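Local coordinates for Lmo2241 protein (Listeria monocytogenes, PDB 4HAM), which probably binds DNA through a GntR-type winged helix-turn-helix domain and regulates transcription, at the interface of chains A and B. Residues are numbered along the deposited sequence; one frame, centred on the assembly and turned at random. Chains: chain A/B, Lmo2241 protein.

Contacts 1 and 2 sample the same pairing twice, once at each end of a two-fold interface and with overlapping sets of residues; their C-alpha centres are about 27 Å apart. Each sets the last turns of helix 88-107 of one chain against helix 15-29 of the other. Residues 24, 25, 28, 103, 104 and 107 serve in both. Contact 1 extends to the polar group round B:Gln21, contact 2 to A:Val27 and A:Lys84 beside the tyrosine ring. Helix 15-29 belongs to the GntR-family region, so both patches tie the probable DNA-binding part of a chain to its partner, as might be expected if the dimer is biological.

Contact 1: the interface of chains A and B. Residues chain A 100, 103-104, 107; chain B 21, 24-25, 28.
A:Asp104 and B:Lys24 approach with their side chains at about a right angle, an example of how one carboxylate oxygen can gather several donors at a helix-helix interface. The ammonium NZ of B:Lys24 forms a salt bridge with A:Asp104 OD1 at 2.8 Å, meeting it 64° out of the carboxylate plane. From the opposite face, B:Gln21 NE2 donates to A:Asp104 OD1 over 3.0 Å, with amide and carboxylate planes nearly perpendicular, 84° apart. OD1 is thus gripped from both faces, which should limit rotation of the carboxylate. B:Gln21 NE2 also donates to A:Glu100 OE1 at 2.6 Å, met nearly along its C-O axis. Both acceptors lie close to the amide plane, so the two bonds should fix the turn of the amide; they bridge acidic groups one helical turn apart. A water links B:Lys24 NZ to the backbone O of A:Asp104. Beside this polar row, A:Leu103 extends its CD1 methyl to B:Glu25 CA at 3.7 Å, and the side chains of A:Leu103 and B:Gln21 run past each other in opposite senses. B:Lys24 CG lies 3.4 Å from A:Tyr107 CG, at the root of the ring, which chi1 of 176° (CG anti to the backbone N) carries to the lysine stem. The site joins the two helices by a salt bridge, amide hydrogen bonds and apolar packing, and in the deposited dimer would hold helix 15-29 of one subunit to its partner.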
ATOM      1  N   GLU A 100       3.272   0.731  -6.216  0.68 17.93           N
ATOM      2  CA  GLU A 100       4.371   0.688  -5.264  0.68 18.11           C
ATOM      3  C   GLU A 100       4.484  -0.692  -4.606  0.68 24.19           C
ATOM      4  O   GLU A 100       5.588  -1.191  -4.379  0.68 22.78           O
ATOM      5  CB  GLU A 100       4.214   1.798  -4.223  0.68 22.65           C
ATOM      6  CG  GLU A 100       4.354   3.217  -4.798  0.68 22.58           C
ATOM      7  CD  GLU A 100       5.748   3.501  -5.358  0.68 29.01           C
ATOM      8  OE1 GLU A 100       6.725   2.856  -4.915  0.68 28.08           O
ATOM      9  OE2 GLU A 100       5.877   4.372  -6.248  0.68 32.99           O
ATOM     10  N   LEU A 103       5.980  -3.096  -7.081  1.00 21.74           N
ATOM     11  CA  LEU A 103       7.425  -2.876  -7.109  1.00 20.97           C
ATOM     12  C   LEU A 103       8.097  -3.576  -5.927  1.00 25.87           C
ATOM     13  O   LEU A 103       9.136  -4.230  -6.087  1.00 22.80           O
ATOM     14  CB  LEU A 103       7.751  -1.386  -7.096  1.00 21.02           C
ATOM     15  CG  LEU A 103       9.222  -1.021  -6.865  1.00 21.84           C
ATOM     16  CD1 LEU A 103      10.116  -1.587  -7.970  1.00 23.63           C
ATOM     17  CD2 LEU A 103       9.374   0.473  -6.763  1.00 24.67           C
ATOM     18  N   ASP A 104       7.502  -3.450  -4.746  1.00 20.71           N
ATOM     19  CA  ASP A 104       8.103  -4.045  -3.551  1.00 20.55           C
ATOM     20  C   ASP A 104       8.165  -5.568  -3.639  1.00 22.35           C
ATOM     21  O   ASP A 104       9.196  -6.172  -3.341  1.00 24.33           O
ATOM     22  CB  ASP A 104       7.379  -3.605  -2.277  1.00 22.26           C
ATOM     23  CG  ASP A 104       7.688  -2.166  -1.889  1.00 30.23           C
ATOM     24  OD1 ASP A 104       8.564  -1.538  -2.525  1.00 31.29           O
ATOM     25  OD2 ASP A 104       7.057  -1.667  -0.934  1.00 33.94           O
ATOM     26  N   TYR A 107      10.750  -6.629  -6.325  1.00 24.57           N
ATOM     27  CA  TYR A 107      12.083  -6.486  -5.774  1.00 27.50           C
ATOM     28  C   TYR A 107      12.438  -7.636  -4.823  1.00 27.91           C
ATOM     29  O   TYR A 107      13.582  -8.087  -4.774  1.00 29.61           O
ATOM     30  CB  TYR A 107      12.278  -5.138  -5.057  1.00 30.74           C
ATOM     31  CG  TYR A 107      13.644  -5.082  -4.431  1.00 26.00           C
ATOM     32  CD1 TYR A 107      14.765  -4.829  -5.212  1.00 22.33           C
ATOM     33  CD2 TYR A 107      13.832  -5.352  -3.076  1.00 24.54           C
ATOM     34  CE1 TYR A 107      16.029  -4.827  -4.666  1.00 23.63           C
ATOM     35  CE2 TYR A 107      15.112  -5.342  -2.516  1.00 22.73           C
ATOM     36  CZ  TYR A 107      16.201  -5.085  -3.328  1.00 19.90           C
ATOM     37  OH  TYR A 107      17.474  -5.068  -2.801  1.00 22.95           O
TER
ATOM     38  N   GLN B  21      12.228   4.274  -3.651  1.00 19.83           N
ATOM     39  CA  GLN B  21      11.498   3.425  -4.598  1.00 19.48           C
ATOM     40  C   GLN B  21      12.064   3.499  -6.011  1.00 21.35           C
ATOM     41  O   GLN B  21      12.034   2.514  -6.739  1.00 23.70           O
ATOM     42  CB  GLN B  21       9.991   3.728  -4.588  1.00 18.64           C
ATOM     43  CG  GLN B  21       9.287   3.399  -3.253  1.00 25.76           C
ATOM     44  CD  GLN B  21       9.233   1.899  -2.975  1.00 30.01           C
ATOM     45  OE1 GLN B  21      10.117   1.342  -2.322  1.00 26.46           O
ATOM     46  NE2 GLN B  21       8.205   1.242  -3.493  1.00 28.26           N
ATOM     47  N   LYS B  24      15.252   1.329  -5.985  0.59 17.03           N
ATOM     48  CA  LYS B  24      14.802  -0.062  -6.005  0.59 17.44           C
ATOM     49  C   LYS B  24      14.357  -0.498  -7.412  0.59 18.53           C
ATOM     50  O   LYS B  24      14.732  -1.572  -7.894  0.59 19.24           O
ATOM     51  CB  LYS B  24      13.646  -0.242  -5.011  0.59 20.18           C
ATOM     52  CG  LYS B  24      13.229  -1.682  -4.792  0.59 18.40           C
ATOM     53  CD  LYS B  24      12.019  -1.815  -3.859  0.59 18.87           C
ATOM     54  CE  LYS B  24      12.338  -1.397  -2.426  0.59 19.30           C
ATOM     55  NZ  LYS B  24      11.204  -1.661  -1.481  0.59 22.09           N
ATOM     56  N   GLU B  25      13.553   0.341  -8.058  1.00 18.68           N
ATOM     57  CA  GLU B  25      13.048   0.066  -9.409  1.00 18.76           C
ATOM     58  C   GLU B  25      14.186  -0.018 -10.425  1.00 17.26           C
ATOM     59  O   GLU B  25      14.167  -0.847 -11.332  1.00 20.50           O
ATOM     60  CB  GLU B  25      12.044   1.152  -9.842  1.00 18.52           C
ATOM     61  CG  GLU B  25      11.236   0.773 -11.088  1.00 22.08           C
ATOM     62  CD  GLU B  25      10.373   1.920 -11.602  1.00 25.34           C
ATOM     63  OE1 GLU B  25      10.288   2.965 -10.917  1.00 28.67           O
ATOM     64  OE2 GLU B  25       9.774   1.765 -12.680  1.00 26.96           O
ATOM     65  N   VAL B  28      15.684  -3.318 -10.066  1.00 21.80           N
ATOM     66  CA  VAL B  28      14.818  -4.287 -10.743  1.00 25.26           C
ATOM     67  C   VAL B  28      15.009  -4.273 -12.262  1.00 22.50           C
ATOM     68  O   VAL B  28      15.059  -5.325 -12.892  1.00 23.50           O
ATOM     69  CB  VAL B  28      13.330  -4.071 -10.393  1.00 26.36           C
ATOM     70  CG1 VAL B  28      12.435  -4.877 -11.329  1.00 24.94           C
ATOM     71  CG2 VAL B  28      13.078  -4.448  -8.929  1.00 21.37           C
TER
HETATM   72  O   HOH W   1      10.609  -4.306  -1.397  1.00 23.96           O

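Contact 2: the interface of chains A and B. Residues chain A 24-25, 27-28, 84; chain B 103-104, 107.
B:Tyr107 receives the aliphatic stem of A:Lys24 at its ring root, the two side chains crossing at about a right angle; the pair illustrates how a lysine can serve an apolar core and a charged rim together. A:Lys24 CG lies 3.4 Å from B:Tyr107 CG, to one side of the ring plane, and the next methylene, CD, rests against the tyrosine CB. A:Val28 turns its CG2 methyl toward B:Tyr107 CA at 3.9 Å, while A:Val27 brings CG1 obliquely to B:Tyr107 CE1 at 4.1 Å. Beside this cluster the CD1 methyl of B:Leu103 packs on the backbone of A:Glu25, their side chains also crossing steeply. Farther out, the A:Lys24 chain bends at chi3 (-67°), carrying A:Lys24 NZ past the tyrosine to a salt bridge of 2.8 Å with B:Asp104 OD1. A water bridges A:Lys24 NZ to the backbone O of B:Asp104. On the ring face opposite the A:Lys24 stem, toward the hydroxyl rim, A:Lys84 NZ makes a cation-pi contact 3.6 Å from the centroid of B:Tyr107. A:Lys84 NZ also donates to B:Tyr107 O at 3.1 Å; A:Lys84 is poorly ordered, and both contacts call for caution. The site seats the end of helix 88-107 of chain B on helix 15-29 of chain A, with the tyrosine ring at its apolar centre, and would help set the placement of the two subunits if this dimer is the biological one.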
ATOM      1  N   LYS A  24     -15.286  -1.430   5.874  0.59 17.03           N
ATOM      2  CA  LYS A  24     -15.289  -1.387   4.413  0.59 17.44           C
ATOM      3  C   LYS A  24     -15.463  -2.788   3.800  0.59 18.53           C
ATOM      4  O   LYS A  24     -16.266  -2.987   2.883  0.59 19.24           O
ATOM      5  CB  LYS A  24     -13.981  -0.756   3.914  0.59 20.18           C
ATOM      6  CG  LYS A  24     -13.953  -0.470   2.426  0.59 18.40           C
ATOM      7  CD  LYS A  24     -12.603   0.081   1.953  0.59 18.87           C
ATOM      8  CE  LYS A  24     -12.312   1.473   2.510  0.59 19.30           C
ATOM      9  NZ  LYS A  24     -11.064   2.076   1.937  0.59 22.09           N
ATOM     10  N   GLU A  25     -14.700  -3.749   4.312  1.00 18.68           N
ATOM     11  CA  GLU A  25     -14.754  -5.137   3.835  1.00 18.76           C
ATOM     12  C   GLU A  25     -16.129  -5.757   4.076  1.00 17.26           C
ATOM     13  O   GLU A  25     -16.642  -6.507   3.248  1.00 20.50           O
ATOM     14  CB  GLU A  25     -13.671  -5.988   4.526  1.00 18.52           C
ATOM     15  CG  GLU A  25     -13.449  -7.350   3.858  1.00 22.08           C
ATOM     16  CD  GLU A  25     -12.502  -8.245   4.649  1.00 25.34           C
ATOM     17  OE1 GLU A  25     -11.903  -7.767   5.639  1.00 28.67           O
ATOM     18  OE2 GLU A  25     -12.349  -9.419   4.267  1.00 26.96           O
ATOM     19  N   VAL A  27     -18.931  -4.131   4.152  1.00 20.26           N
ATOM     20  CA  VAL A  27     -19.790  -3.558   3.130  1.00 16.45           C
ATOM     21  C   VAL A  27     -19.581  -4.303   1.820  1.00 20.88           C
ATOM     22  O   VAL A  27     -20.551  -4.695   1.169  1.00 18.23           O
ATOM     23  CB  VAL A  27     -19.553  -2.038   2.930  1.00 21.25           C
ATOM     24  CG1 VAL A  27     -20.322  -1.531   1.722  1.00 24.58           C
ATOM     25  CG2 VAL A  27     -19.941  -1.274   4.179  1.00 21.63           C
ATOM     26  N   VAL A  28     -18.323  -4.526   1.443  1.00 21.80           N
ATOM     27  CA  VAL A  28     -18.038  -5.284   0.223  1.00 25.26           C
ATOM     28  C   VAL A  28     -18.691  -6.669   0.234  1.00 22.50           C
ATOM     29  O   VAL A  28     -19.242  -7.106  -0.772  1.00 23.50           O
ATOM     30  CB  VAL A  28     -16.522  -5.414  -0.033  1.00 26.36           C
ATOM     31  CG1 VAL A  28     -16.246  -6.449  -1.119  1.00 24.94           C
ATOM     32  CG2 VAL A  28     -15.937  -4.049  -0.410  1.00 21.37           C
ATOM     33  N   LYS A  84     -23.129   5.475  -6.314  1.00 85.98           N
ATOM     34  CA  LYS A  84     -22.063   6.352  -5.853  1.00 80.74           C
ATOM     35  C   LYS A  84     -20.978   6.488  -6.911  1.00 86.51           C
ATOM     36  O   LYS A  84     -20.634   5.520  -7.592  1.00 89.50           O
ATOM     37  CB  LYS A  84     -21.459   5.811  -4.560  1.00 72.14           C
ATOM     38  CG  LYS A  84     -21.031   4.363  -4.668  1.00 67.97           C
ATOM     39  CD  LYS A  84     -20.147   3.947  -3.516  1.00 60.28           C
ATOM     40  CE  LYS A  84     -19.617   2.549  -3.755  1.00 60.01           C
ATOM     41  NZ  LYS A  84     -18.674   2.121  -2.694  1.00 47.46           N
TER
ATOM     42  N   LEU B 103      -8.551  -4.543  -1.316  1.00 21.74           N
ATOM     43  CA  LEU B 103      -9.800  -4.181  -0.648  1.00 20.97           C
ATOM     44  C   LEU B 103     -10.233  -2.770  -1.049  1.00 25.87           C
ATOM     45  O   LEU B 103     -11.410  -2.530  -1.343  1.00 22.80           O
ATOM     46  CB  LEU B 103      -9.658  -4.281   0.867  1.00 21.02           C
ATOM     47  CG  LEU B 103     -10.806  -3.686   1.691  1.00 21.84           C
ATOM     48  CD1 LEU B 103     -12.129  -4.395   1.395  1.00 23.63           C
ATOM     49  CD2 LEU B 103     -10.477  -3.752   3.159  1.00 24.67           C
ATOM     50  N   ASP B 104      -9.282  -1.841  -1.071  1.00 20.71           N
ATOM     51  CA  ASP B 104      -9.617  -0.453  -1.394  1.00 20.55           C
ATOM     52  C   ASP B 104     -10.142  -0.308  -2.820  1.00 22.35           C
ATOM     53  O   ASP B 104     -11.153   0.357  -3.051  1.00 24.33           O
ATOM     54  CB  ASP B 104      -8.429   0.482  -1.156  1.00 22.26           C
ATOM     55  CG  ASP B 104      -8.168   0.740   0.321  1.00 30.23           C
ATOM     56  OD1 ASP B 104      -8.979   0.304   1.169  1.00 31.29           O
ATOM     57  OD2 ASP B 104      -7.149   1.392   0.632  1.00 33.94           O
ATOM     58  N   TYR B 107     -13.638  -1.955  -3.111  1.00 24.57           N
ATOM     59  CA  TYR B 107     -14.624  -1.067  -2.528  1.00 27.50           C
ATOM     60  C   TYR B 107     -14.975   0.096  -3.465  1.00 27.91           C
ATOM     61  O   TYR B 107     -16.122   0.537  -3.526  1.00 29.61           O
ATOM     62  CB  TYR B 107     -14.181  -0.518  -1.160  1.00 30.74           C
ATOM     63  CG  TYR B 107     -15.198   0.463  -0.646  1.00 26.00           C
ATOM     64  CD1 TYR B 107     -16.386   0.013  -0.082  1.00 22.33           C
ATOM     65  CD2 TYR B 107     -15.015   1.838  -0.786  1.00 24.54           C
ATOM     66  CE1 TYR B 107     -17.352   0.897   0.346  1.00 23.63           C
ATOM     67  CE2 TYR B 107     -15.988   2.738  -0.346  1.00 22.73           C
ATOM     68  CZ  TYR B 107     -17.155   2.249   0.211  1.00 19.90           C
ATOM     69  OH  TYR B 107     -18.131   3.115   0.654  1.00 22.95           O
TER
HETATM   70  O   HOH W   2     -11.267   2.349  -0.754  1.00 23.96           O